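Local coordinates for protein aromatic amino acid exporter YddG (Starkeya novella, PDB 5I20) that exports a broad range of amino acids, including threonine, methionine, lysine and glutamate, across the bacterial inner membrane, binding them in a large central cavity, at residues Glu148-Pro151 and Gly152-Ala156; Leu254-Ala258 and Gly259-Pro263. All coordinates share one frame; numbering follows the deposited sequence.

Interaction 1 of 2, residues Glu148-Pro151 and Gly152-Ala156; sequences EYVP and GYLAA
The ring of Y153 folds back over the peptide that joins Y149 to V150, and this is the tight part of the contact. The carbonyl O of Y149 lies 3.4 Å above the ring plane of Y153, over its centre, while it also accepts the backbone N-H of Y153 at 3.1 Å, in the carbonyl plane. A weak bond from G152 N reaches the same oxygen. Because CG of Y153 stands anti to its own carbonyl carbon (chi1 -54°), the ring runs back toward the periplasmic end, where CZ packs 3.4 Å from CB of Y149. Its hydroxyl ends at the edge of the Y149 ring, and from there hydrogen-bonds to A146 N, which ties the approach to the helix to its first turn, and weakly to E93 OE2. The two tyrosine side chains cross at a slant and do not stack. Here the 3-10 segment at residues 148-149 passes into transmembrane helix 150-169, with P151 in the first turn, where a proline, having no N-H to give, is readily accommodated. The regular i to i+4 ladder then continues with L154 N to V150 O (3.0 Å) and A155 N to P151 O. Side-chain ends are looser on the outer surface: CG1 of V150 is 4.0 Å from CD1 of L154, although CG of L154 still rests on V150 O. On the buried flank, A155 meets A85 of helix 65-88.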
ATOM      1  N   GLU A 148     -21.479  10.885  11.534  1.00 62.19           N
ATOM      2  CA  GLU A 148     -21.426   9.723  12.417  1.00 59.41           C
ATOM      3  C   GLU A 148     -20.282   8.780  12.043  1.00 52.64           C
ATOM      4  O   GLU A 148     -19.914   7.905  12.822  1.00 52.84           O
ATOM      5  CB  GLU A 148     -22.760   8.968  12.405  1.00 60.28           C
ATOM      6  CG  GLU A 148     -23.248   8.535  11.030  1.00 65.74           C
ATOM      7  CD  GLU A 148     -24.093   9.596  10.348  1.00 71.94           C
ATOM      8  OE1 GLU A 148     -23.797  10.798  10.515  1.00 71.71           O
ATOM      9  OE2 GLU A 148     -25.060   9.226   9.648  1.00 77.23           O
ATOM     10  N   TYR A 149     -19.717   8.968  10.856  1.00 48.06           N
ATOM     11  CA  TYR A 149     -18.634   8.112  10.385  1.00 49.40           C
ATOM     12  C   TYR A 149     -17.259   8.749  10.594  1.00 46.02           C
ATOM     13  O   TYR A 149     -16.241   8.167  10.225  1.00 43.72           O
ATOM     14  CB  TYR A 149     -18.835   7.775   8.907  1.00 50.88           C
ATOM     15  CG  TYR A 149     -20.106   7.009   8.621  1.00 52.13           C
ATOM     16  CD1 TYR A 149     -20.509   5.965   9.444  1.00 52.46           C
ATOM     17  CD2 TYR A 149     -20.910   7.337   7.535  1.00 52.41           C
ATOM     18  CE1 TYR A 149     -21.677   5.263   9.190  1.00 55.18           C
ATOM     19  CE2 TYR A 149     -22.081   6.642   7.273  1.00 51.37           C
ATOM     20  CZ  TYR A 149     -22.457   5.607   8.104  1.00 55.29           C
ATOM     21  OH  TYR A 149     -23.617   4.913   7.846  1.00 64.47           O
ATOM     22  N   VAL A 150     -17.242   9.935  11.201  1.00 46.52           N
ATOM     23  CA  VAL A 150     -16.006  10.685  11.445  1.00 47.45           C
ATOM     24  C   VAL A 150     -14.915   9.895  12.193  1.00 48.33           C
ATOM     25  O   VAL A 150     -13.739  10.000  11.836  1.00 48.15           O
ATOM     26  CB  VAL A 150     -16.301  12.003  12.211  1.00 53.30           C
ATOM     27  CG1 VAL A 150     -15.022  12.602  12.796  1.00 52.19           C
ATOM     28  CG2 VAL A 150     -16.978  13.005  11.287  1.00 48.90           C
ATOM     29  N   PRO A 151     -15.284   9.099  13.219  1.00 51.82           N
ATOM     30  CA  PRO A 151     -14.219   8.289  13.826  1.00 52.85           C
ATOM     31  C   PRO A 151     -13.525   7.358  12.832  1.00 49.15           C
ATOM     32  O   PRO A 151     -12.324   7.114  12.962  1.00 44.66           O
ATOM     33  CB  PRO A 151     -14.964   7.483  14.894  1.00 49.21           C
ATOM     34  CG  PRO A 151     -16.080   8.363  15.290  1.00 47.03           C
ATOM     35  CD  PRO A 151     -16.525   9.035  14.017  1.00 54.92           C
ATOM     36  N   GLY A 152     -14.271   6.858  11.851  1.00 50.58           N
ATOM     37  CA  GLY A 152     -13.710   5.998  10.829  1.00 41.82           C
ATOM     38  C   GLY A 152     -12.814   6.747   9.864  1.00 42.76           C
ATOM     39  O   GLY A 152     -11.792   6.223   9.424  1.00 42.39           O
ATOM     40  N   TYR A 153     -13.197   7.974   9.530  1.00 44.47           N
ATOM     41  CA  TYR A 153     -12.393   8.796   8.631  1.00 41.04           C
ATOM     42  C   TYR A 153     -11.050   9.124   9.274  1.00 38.99           C
ATOM     43  O   TYR A 153     -10.014   9.126   8.607  1.00 41.15           O
ATOM     44  CB  TYR A 153     -13.126  10.090   8.267  1.00 43.58           C
ATOM     45  CG  TYR A 153     -14.514   9.906   7.693  1.00 46.79           C
ATOM     46  CD1 TYR A 153     -14.836   8.795   6.920  1.00 47.96           C
ATOM     47  CD2 TYR A 153     -15.503  10.853   7.921  1.00 48.66           C
ATOM     48  CE1 TYR A 153     -16.113   8.635   6.394  1.00 44.85           C
ATOM     49  CE2 TYR A 153     -16.774  10.704   7.402  1.00 51.02           C
ATOM     50  CZ  TYR A 153     -17.074   9.596   6.639  1.00 50.27           C
ATOM     51  OH  TYR A 153     -18.345   9.456   6.129  1.00 51.64           O
ATOM     52  N   LEU A 154     -11.073   9.399  10.575  1.00 39.76           N
ATOM     53  CA  LEU A 154      -9.855   9.714  11.317  1.00 44.59           C
ATOM     54  C   LEU A 154      -8.932   8.501  11.378  1.00 45.24           C
ATOM     55  O   LEU A 154      -7.723   8.618  11.175  1.00 46.81           O
ATOM     56  CB  LEU A 154     -10.193  10.201  12.729  1.00 46.57           C
ATOM     57  CG  LEU A 154     -11.001  11.499  12.808  1.00 44.51           C
ATOM     58  CD1 LEU A 154     -11.334  11.848  14.251  1.00 45.97           C
ATOM     59  CD2 LEU A 154     -10.256  12.642  12.133  1.00 40.79           C
ATOM     60  N   ALA A 155      -9.512   7.336  11.658  1.00 39.44           N
ATOM     61  CA  ALA A 155      -8.768   6.083  11.631  1.00 44.95           C
ATOM     62  C   ALA A 155      -8.161   5.868  10.248  1.00 42.62           C
ATOM     63  O   ALA A 155      -6.995   5.492  10.118  1.00 42.55           O
ATOM     64  CB  ALA A 155      -9.669   4.917  12.008  1.00 39.86           C
ATOM     65  N   ALA A 156      -8.961   6.120   9.217  1.00 42.36           N
ATOM     66  CA  ALA A 156      -8.489   6.002   7.842  1.00 45.56           C
ATOM     67  C   ALA A 156      -7.376   7.011   7.560  1.00 40.14           C
ATOM     68  O   ALA A 156      -6.438   6.718   6.818  1.00 40.83           O
ATOM     69  CB  ALA A 156      -9.643   6.187   6.863  1.00 37.13           C
TER

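Interaction 2 of 2, residues Leu254-Ala258 and Gly259-Pro263; sequences LLVVA and GFAAP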
ATOM      1  N   LEU A 254      -8.255  -4.471 -13.791  1.00 43.41           N
ATOM      2  CA  LEU A 254      -8.175  -5.913 -13.577  1.00 49.46           C
ATOM      3  C   LEU A 254      -9.562  -6.519 -13.434  1.00 48.64           C
ATOM      4  O   LEU A 254      -9.857  -7.557 -14.023  1.00 49.38           O
ATOM      5  CB  LEU A 254      -7.333  -6.237 -12.344  1.00 55.22           C
ATOM      6  CG  LEU A 254      -5.817  -6.254 -12.534  1.00 63.14           C
ATOM      7  CD1 LEU A 254      -5.118  -6.542 -11.212  1.00 64.53           C
ATOM      8  CD2 LEU A 254      -5.425  -7.283 -13.585  1.00 63.83           C
ATOM      9  N   LEU A 255     -10.406  -5.862 -12.645  1.00 47.66           N
ATOM     10  CA  LEU A 255     -11.777  -6.310 -12.433  1.00 46.04           C
ATOM     11  C   LEU A 255     -12.585  -6.283 -13.729  1.00 54.62           C
ATOM     12  O   LEU A 255     -13.402  -7.173 -13.973  1.00 51.99           O
ATOM     13  CB  LEU A 255     -12.461  -5.448 -11.372  1.00 47.82           C
ATOM     14  CG  LEU A 255     -11.835  -5.472  -9.977  1.00 47.70           C
ATOM     15  CD1 LEU A 255     -12.613  -4.577  -9.030  1.00 43.61           C
ATOM     16  CD2 LEU A 255     -11.772  -6.896  -9.445  1.00 46.39           C
ATOM     17  N   VAL A 256     -12.354  -5.266 -14.557  1.00 46.90           N
ATOM     18  CA  VAL A 256     -13.042  -5.165 -15.843  1.00 48.22           C
ATOM     19  C   VAL A 256     -12.628  -6.313 -16.758  1.00 67.69           C
ATOM     20  O   VAL A 256     -13.471  -6.943 -17.403  1.00 69.61           O
ATOM     21  CB  VAL A 256     -12.760  -3.817 -16.544  1.00 66.91           C
ATOM     22  CG1 VAL A 256     -13.351  -3.809 -17.946  1.00 48.97           C
ATOM     23  CG2 VAL A 256     -13.320  -2.662 -15.729  1.00 46.44           C
ATOM     24  N   VAL A 257     -11.329  -6.590 -16.799  1.00 60.90           N
ATOM     25  CA  VAL A 257     -10.808  -7.699 -17.591  1.00 59.06           C
ATOM     26  C   VAL A 257     -11.245  -9.037 -16.995  1.00 61.76           C
ATOM     27  O   VAL A 257     -11.544  -9.981 -17.725  1.00 69.01           O
ATOM     28  CB  VAL A 257      -9.263  -7.643 -17.691  1.00 62.93           C
ATOM     29  CG1 VAL A 257      -8.711  -8.916 -18.319  1.00 67.96           C
ATOM     30  CG2 VAL A 257      -8.830  -6.426 -18.493  1.00 57.10           C
ATOM     31  N   ALA A 258     -11.300  -9.111 -15.668  1.00 59.15           N
ATOM     32  CA  ALA A 258     -11.731 -10.337 -15.001  1.00 62.69           C
ATOM     33  C   ALA A 258     -13.223 -10.580 -15.210  1.00 66.63           C
ATOM     34  O   ALA A 258     -13.692 -11.717 -15.139  1.00 67.45           O
ATOM     35  CB  ALA A 258     -11.407 -10.281 -13.517  1.00 58.22           C
ATOM     36  N   GLY A 259     -13.964  -9.506 -15.467  1.00 66.65           N
ATOM     37  CA  GLY A 259     -15.392  -9.605 -15.710  1.00 65.96           C
ATOM     38  C   GLY A 259     -16.225  -9.238 -14.497  1.00 63.12           C
ATOM     39  O   GLY A 259     -17.443  -9.406 -14.497  1.00 66.44           O
ATOM     40  N   PHE A 260     -15.565  -8.732 -13.462  1.00 61.82           N
ATOM     41  CA  PHE A 260     -16.240  -8.365 -12.221  1.00 65.02           C
ATOM     42  C   PHE A 260     -16.701  -6.913 -12.236  1.00 67.04           C
ATOM     43  O   PHE A 260     -17.480  -6.488 -11.382  1.00 71.18           O
ATOM     44  CB  PHE A 260     -15.319  -8.601 -11.022  1.00 67.12           C
ATOM     45  CG  PHE A 260     -15.038 -10.050 -10.747  1.00 73.69           C
ATOM     46  CD1 PHE A 260     -15.908 -11.036 -11.184  1.00 77.62           C
ATOM     47  CD2 PHE A 260     -13.904 -10.426 -10.046  1.00 76.12           C
ATOM     48  CE1 PHE A 260     -15.651 -12.370 -10.929  1.00 80.50           C
ATOM     49  CE2 PHE A 260     -13.642 -11.757  -9.788  1.00 78.09           C
ATOM     50  CZ  PHE A 260     -14.516 -12.730 -10.230  1.00 79.34           C
ATOM     51  N   ALA A 261     -16.206  -6.151 -13.203  1.00 63.68           N
ATOM     52  CA  ALA A 261     -16.566  -4.747 -13.325  1.00 57.31           C
ATOM     53  C   ALA A 261     -16.779  -4.381 -14.785  1.00 57.03           C
ATOM     54  O   ALA A 261     -16.383  -5.122 -15.685  1.00 59.60           O
ATOM     55  CB  ALA A 261     -15.496  -3.863 -12.704  1.00 53.96           C
ATOM     56  N   ALA A 262     -17.405  -3.234 -15.012  1.00 55.37           N
ATOM     57  CA  ALA A 262     -17.713  -2.783 -16.359  1.00 56.95           C
ATOM     58  C   ALA A 262     -16.910  -1.537 -16.710  1.00 54.58           C
ATOM     59  O   ALA A 262     -16.557  -0.754 -15.831  1.00 48.16           O
ATOM     60  CB  ALA A 262     -19.209  -2.510 -16.497  1.00 57.09           C
ATOM     61  N   PRO A 263     -16.611  -1.357 -18.004  1.00 55.81           N
ATOM     62  CA  PRO A 263     -15.959  -0.127 -18.467  1.00 54.81           C
ATOM     63  C   PRO A 263     -16.833   1.093 -18.183  1.00 56.48           C
ATOM     64  O   PRO A 263     -18.050   1.011 -18.359  1.00 55.94           O
ATOM     65  CB  PRO A 263     -15.810  -0.346 -19.978  1.00 52.07           C
ATOM     66  CG  PRO A 263     -15.942  -1.821 -20.182  1.00 52.91           C
ATOM     67  CD  PRO A 263     -16.852  -2.311 -19.102  1.00 52.97           C
TER
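The carbonyl O of L255 gathers the turning chain at the end of helix 246-258, accepting F260 N at 2.7 Å and A261 N at 3.1 Å. F260 N comes in tilted from the carbonyl plane, whereas A261 N sits well above it, 70° out; G259 N adds weak bonds to L255 O and V256 O. Beyond the turn the chain crosses the helix end and slants partly back past V256, whose CA makes a nearly straight C-H...O contact with A261 O, 3.3 Å away. Side chains fill in along this path. CB of A261 rests 3.7 Å from CB of L255, and CG2 of V256 lies 3.9 Å from the same A261 methyl. With CG1 of V256 anti to its backbone N (chi1 173°), that branch reaches the P263 ring, 4.0 Å from its CG. Contacts of F260 are sparser: CD2 of L255 meets its ring near the edge, the two side chains crossing at about a right angle, and CB of A258 comes within 4.3 Å of CD2 of F260. G259, with a positive phi of 100°, turns the chain as the C-prime residue of a Schellman motif, which closes this transmembrane helix at the periplasmic surface.

In the fold
Interactions 1 and 2 mark opposite ends of their transmembrane helices but the same side of the membrane: residues 148-156 lead into helix 150-169 as the chain leaves the periplasm, and residues 254-263 carry the end of helix 246-258 into the following periplasmic loop. Both belong to the second EamA-like region. Their centres are 30 Å apart and their nearest atoms about 19 Å, so they do not touch. Interaction 1 is centred about 19 Å and interaction 2 about 21 Å from the centre of the chain. The substrate-binding cavity lies at the middle of the molecule, and nothing here marks either as a binding contact. A bound monoolein lipid is about 4 Å from the P263 side chain.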